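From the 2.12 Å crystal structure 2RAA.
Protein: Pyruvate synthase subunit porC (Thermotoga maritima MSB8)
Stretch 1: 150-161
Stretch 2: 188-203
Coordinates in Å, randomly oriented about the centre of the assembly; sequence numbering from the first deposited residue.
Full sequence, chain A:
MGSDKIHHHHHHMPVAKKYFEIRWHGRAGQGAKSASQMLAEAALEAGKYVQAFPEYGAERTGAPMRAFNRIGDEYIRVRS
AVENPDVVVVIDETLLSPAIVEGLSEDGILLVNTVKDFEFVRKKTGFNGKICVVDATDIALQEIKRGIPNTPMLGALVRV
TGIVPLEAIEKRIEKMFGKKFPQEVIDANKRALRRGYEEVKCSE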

# COMPACT_ATOMS: atom_id res chain seq x y z
N ASN A 150 -0.39 -6.65 3.48
CA ASN A 150 0.43 -5.48 3.40
C ASN A 150 1.61 -5.60 2.46
O ASN A 150 1.86 -4.65 1.75
CB ASN A 150 0.79 -4.97 4.81
CG ASN A 150 1.62 -5.95 5.64
OD1 ASN A 150 1.66 -7.15 5.37
ND2 ASN A 150 2.30 -5.42 6.66
N THR A 151 2.29 -6.76 2.38
CA THR A 151 3.46 -6.88 1.51
C THR A 151 3.10 -6.91 0.04
O THR A 151 3.73 -6.21 -0.78
CB THR A 151 4.38 -8.04 1.90
OG1 THR A 151 4.82 -7.84 3.24
CG2 THR A 151 5.64 -8.10 0.98
N PRO A 152 2.11 -7.72 -0.35
CA PRO A 152 1.69 -7.58 -1.74
C PRO A 152 1.16 -6.19 -2.08
O PRO A 152 1.33 -5.72 -3.21
CB PRO A 152 0.60 -8.64 -1.88
CG PRO A 152 0.90 -9.66 -0.81
CD PRO A 152 1.37 -8.79 0.35
N MSE A 153 0.51 -5.52 -1.14
CA MSE A 153 0.03 -4.15 -1.42
C MSE A 153 1.23 -3.22 -1.65
O MSE A 153 1.21 -2.34 -2.53
CB MSE A 153 -0.88 -3.64 -0.33
CG MSE A 153 -2.22 -4.34 -0.29
SE MSE A 153 -3.30 -4.11 -1.86
CE MSE A 153 -4.07 -2.32 -1.43
N LEU A 154 2.29 -3.41 -0.88
CA LEU A 154 3.50 -2.65 -1.15
C LEU A 154 4.02 -2.90 -2.54
O LEU A 154 4.43 -1.97 -3.22
CB LEU A 154 4.60 -3.05 -0.18
CG LEU A 154 4.93 -2.06 0.89
CD1 LEU A 154 6.00 -2.70 1.71
CD2 LEU A 154 5.42 -0.81 0.19
N GLY A 155 4.10 -4.15 -2.94
CA GLY A 155 4.59 -4.47 -4.28
C GLY A 155 3.71 -3.87 -5.36
O GLY A 155 4.19 -3.27 -6.33
N ALA A 156 2.42 -4.03 -5.21
CA ALA A 156 1.44 -3.33 -6.07
C ALA A 156 1.71 -1.85 -6.14
O ALA A 156 1.71 -1.26 -7.20
CB ALA A 156 0.04 -3.56 -5.61
N LEU A 157 1.96 -1.24 -4.99
CA LEU A 157 2.23 0.21 -4.91
C LEU A 157 3.44 0.63 -5.72
O LEU A 157 3.42 1.67 -6.41
CB LEU A 157 2.48 0.59 -3.46
CG LEU A 157 2.58 2.08 -3.11
CD1 LEU A 157 1.34 2.89 -3.57
CD2 LEU A 157 2.79 2.12 -1.64
N VAL A 158 4.51 -0.12 -5.54
CA VAL A 158 5.75 0.14 -6.22
C VAL A 158 5.52 0.01 -7.71
O VAL A 158 5.96 0.84 -8.48
CB VAL A 158 6.83 -0.81 -5.74
CG1 VAL A 158 8.00 -0.88 -6.76
CG2 VAL A 158 7.26 -0.38 -4.34
N ARG A 159 4.80 -1.03 -8.10
CA ARG A 159 4.45 -1.23 -9.49
C ARG A 159 3.65 -0.06 -10.07
O ARG A 159 4.07 0.51 -11.09
CB ARG A 159 3.73 -2.55 -9.66
CG ARG A 159 3.21 -2.86 -11.05
CD ARG A 159 4.32 -3.28 -12.01
NE ARG A 159 3.76 -3.47 -13.34
CZ ARG A 159 3.21 -4.59 -13.80
NH1 ARG A 159 3.13 -5.69 -13.07
NH2 ARG A 159 2.72 -4.60 -15.03
N VAL A 160 2.55 0.37 -9.45
CA VAL A 160 1.72 1.45 -10.07
C VAL A 160 2.20 2.87 -9.91
O VAL A 160 1.71 3.75 -10.61
CB VAL A 160 0.26 1.42 -9.59
CG1 VAL A 160 -0.27 0.02 -9.72
CG2 VAL A 160 0.14 1.97 -8.11
N THR A 161 3.14 3.13 -9.01
CA THR A 161 3.68 4.48 -8.82
C THR A 161 5.15 4.62 -9.21
O THR A 161 5.63 5.71 -9.39
CB THR A 161 3.65 4.90 -7.33
OG1 THR A 161 4.47 4.00 -6.57
CG2 THR A 161 2.24 4.92 -6.77
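Stretch 2 188-203: ANKRALRRGYEEVKCS

Stretch 1 is helical throughout, from Asn150 to Thr161; stretch 2 continues a helix that began earlier in the chain, runs to Glu199, leaves helical phi/psi at Val200 (-61/140) and extends into a short strand at Lys201 and Cys202. The two helices run in broadly the same direction, crossing at -44°, and their axes approach to 6.4 Å. So close a packing rests on two glycines: Gly196 CA lies 4.1 Å from Pro152 CA, and Gly155 CA lies 4.2 Å from Tyr197 CA. A CB on Gly155 would run into Leu193 O, and one on Gly196 into Pro152 O. With no side chains there, the backbones meet through CA-H...O contacts: Gly155 CA to Leu193 O and Gly196 CA to Pro152 O, both 3.5 Å, and Tyr197 CA to Gly155 O and Ala156 CA to Gly196 O, both 3.4 Å.

Side chains fill in around this seam. Toward the start of stretch 1, Thr151 points at stretch 2, its CG2 3.5 Å from Asn189 O and 3.6 Å from Leu193 CB. Leu193 leaves its backbone sideways, but its end comes nearer, bringing CD1 to 3.2 Å from Gly155 N and 3.7 Å from Leu154 CB. Farther along, Arg159 lies over one face of the Tyr197 ring, its CD 3.5 Å from the ring centroid in a CH-pi contact, while Val158 CG1 meets the ring edge at CE2, 4.0 Å away. The Arg159 guanidinium reaches the end of the second helix, where NH1 donates to Tyr197 O at 2.9 Å and, weakly, to Glu198 O at 3.2 Å. Beyond the helix, Val200 turns toward stretch 1: its CG1 is 3.5 Å from Arg159 CG, its CB 3.9 Å from Ala156 CB, and its CG2 3.9 Å from Val160 CG1. Cys202 SG also lies 3.9 Å from Val160 CG1.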

# COMPACT_ATOMS: atom_id res chain seq x y z
N ALA A 188 9.92 -16.12 1.03
CA ALA A 188 8.47 -16.18 0.93
C ALA A 188 7.91 -14.77 0.93
O ALA A 188 7.00 -14.45 0.15
CB ALA A 188 7.87 -16.99 2.08
N ASN A 189 8.47 -13.92 1.79
CA ASN A 189 7.99 -12.54 1.86
C ASN A 189 8.35 -11.76 0.60
O ASN A 189 7.61 -10.85 0.16
CB ASN A 189 8.52 -11.84 3.11
CG ASN A 189 7.77 -12.26 4.37
OD1 ASN A 189 6.90 -11.53 4.85
ND2 ASN A 189 8.09 -13.44 4.90
N LYS A 190 9.49 -12.10 -0.01
CA LYS A 190 9.92 -11.38 -1.22
C LYS A 190 9.05 -11.81 -2.37
O LYS A 190 8.74 -11.00 -3.23
CB LYS A 190 11.41 -11.61 -1.55
CG LYS A 190 12.35 -11.39 -0.34
CD LYS A 190 13.66 -10.68 -0.63
CE LYS A 190 14.78 -11.59 -1.07
NZ LYS A 190 16.04 -10.79 -1.11
N ARG A 191 8.66 -13.09 -2.38
CA ARG A 191 7.72 -13.57 -3.39
C ARG A 191 6.38 -12.88 -3.25
O ARG A 191 5.75 -12.56 -4.22
CB ARG A 191 7.50 -15.06 -3.28
CG ARG A 191 8.63 -15.89 -3.80
CD ARG A 191 8.18 -17.34 -3.95
NE ARG A 191 8.15 -18.07 -2.67
CZ ARG A 191 9.22 -18.62 -2.11
NH1 ARG A 191 10.41 -18.52 -2.69
NH2 ARG A 191 9.11 -19.27 -0.96
N ALA A 192 5.94 -12.68 -2.02
CA ALA A 192 4.67 -11.99 -1.78
C ALA A 192 4.76 -10.57 -2.35
O ALA A 192 3.83 -10.10 -3.00
CB ALA A 192 4.33 -12.01 -0.28
N LEU A 193 5.90 -9.90 -2.16
CA LEU A 193 6.07 -8.55 -2.69
C LEU A 193 6.04 -8.58 -4.22
O LEU A 193 5.27 -7.87 -4.83
CB LEU A 193 7.33 -7.89 -2.14
CG LEU A 193 7.65 -6.49 -2.70
CD1 LEU A 193 6.87 -5.34 -1.99
CD2 LEU A 193 9.13 -6.29 -2.59
N ARG A 194 6.85 -9.46 -4.82
CA ARG A 194 6.92 -9.62 -6.26
C ARG A 194 5.57 -9.94 -6.89
O ARG A 194 5.23 -9.34 -7.90
CB ARG A 194 7.91 -10.71 -6.63
CG ARG A 194 9.38 -10.39 -6.30
CD ARG A 194 10.31 -11.38 -7.01
NE ARG A 194 11.51 -11.72 -6.23
CZ ARG A 194 11.76 -12.91 -5.65
NH1 ARG A 194 10.90 -13.93 -5.73
NH2 ARG A 194 12.90 -13.08 -4.98
N ARG A 195 4.83 -10.90 -6.33
CA ARG A 195 3.54 -11.24 -6.88
C ARG A 195 2.51 -10.10 -6.79
O ARG A 195 1.63 -10.02 -7.66
CB ARG A 195 2.98 -12.56 -6.28
CG ARG A 195 3.53 -13.84 -6.98
CD ARG A 195 2.72 -15.09 -6.59
NE ARG A 195 1.29 -15.00 -6.98
CZ ARG A 195 0.30 -15.72 -6.44
NH1 ARG A 195 0.58 -16.56 -5.46
NH2 ARG A 195 -0.97 -15.57 -6.84
N GLY A 196 2.56 -9.24 -5.77
CA GLY A 196 1.67 -8.05 -5.78
C GLY A 196 2.15 -7.08 -6.89
O GLY A 196 1.36 -6.42 -7.56
N TYR A 197 3.45 -7.00 -7.07
CA TYR A 197 4.04 -6.14 -8.12
C TYR A 197 3.55 -6.59 -9.48
O TYR A 197 2.96 -5.80 -10.21
CB TYR A 197 5.56 -6.20 -8.07
CG TYR A 197 6.28 -5.39 -9.13
CD1 TYR A 197 6.53 -5.93 -10.37
CD2 TYR A 197 6.73 -4.11 -8.87
CE1 TYR A 197 7.22 -5.23 -11.35
CE2 TYR A 197 7.41 -3.38 -9.84
CZ TYR A 197 7.65 -3.95 -11.10
OH TYR A 197 8.34 -3.26 -12.11
N GLU A 198 3.71 -7.89 -9.76
CA GLU A 198 3.28 -8.50 -11.03
C GLU A 198 1.79 -8.51 -11.32
O GLU A 198 1.38 -8.25 -12.45
CB GLU A 198 3.75 -9.95 -11.06
CG GLU A 198 5.24 -10.08 -11.26
CD GLU A 198 5.82 -11.40 -10.80
OE1 GLU A 198 5.06 -12.37 -10.48
OE2 GLU A 198 7.07 -11.44 -10.76
N GLU A 199 0.99 -8.81 -10.30
CA GLU A 199 -0.42 -9.07 -10.51
C GLU A 199 -1.41 -7.92 -10.40
O GLU A 199 -2.55 -8.07 -10.75
CB GLU A 199 -0.82 -10.25 -9.63
CG GLU A 199 -0.50 -11.57 -10.34
CD GLU A 199 0.08 -12.64 -9.44
OE1 GLU A 199 -0.59 -13.03 -8.45
OE2 GLU A 199 1.21 -13.10 -9.77
N VAL A 200 -0.98 -6.76 -9.92
CA VAL A 200 -1.92 -5.65 -9.79
C VAL A 200 -2.47 -5.30 -11.19
O VAL A 200 -1.71 -5.32 -12.15
CB VAL A 200 -1.23 -4.43 -9.17
CG1 VAL A 200 0.02 -4.00 -10.00
CG2 VAL A 200 -2.24 -3.27 -8.99
N LYS A 201 -3.77 -4.99 -11.31
CA LYS A 201 -4.35 -4.59 -12.60
C LYS A 201 -4.97 -3.21 -12.50
O LYS A 201 -5.58 -2.88 -11.50
CB LYS A 201 -5.42 -5.57 -13.08
CG LYS A 201 -4.99 -7.03 -13.20
CD LYS A 201 -3.90 -7.26 -14.25
CE LYS A 201 -3.51 -8.76 -14.30
NZ LYS A 201 -2.36 -9.02 -15.22
N CYS A 202 -4.84 -2.44 -13.58
CA CYS A 202 -5.30 -1.07 -13.61
C CYS A 202 -6.40 -0.69 -14.62
O CYS A 202 -6.45 -1.19 -15.74
CB CYS A 202 -4.10 -0.15 -13.82
SG CYS A 202 -3.08 -0.08 -12.38
N SER A 203 -7.22 0.25 -14.17
CA SER A 203 -8.31 0.90 -14.86
C SER A 203 -7.87 1.59 -16.16
O SER A 203 -8.57 1.53 -17.18
CB SER A 203 -8.83 1.96 -13.90
OG SER A 203 -10.05 2.51 -14.26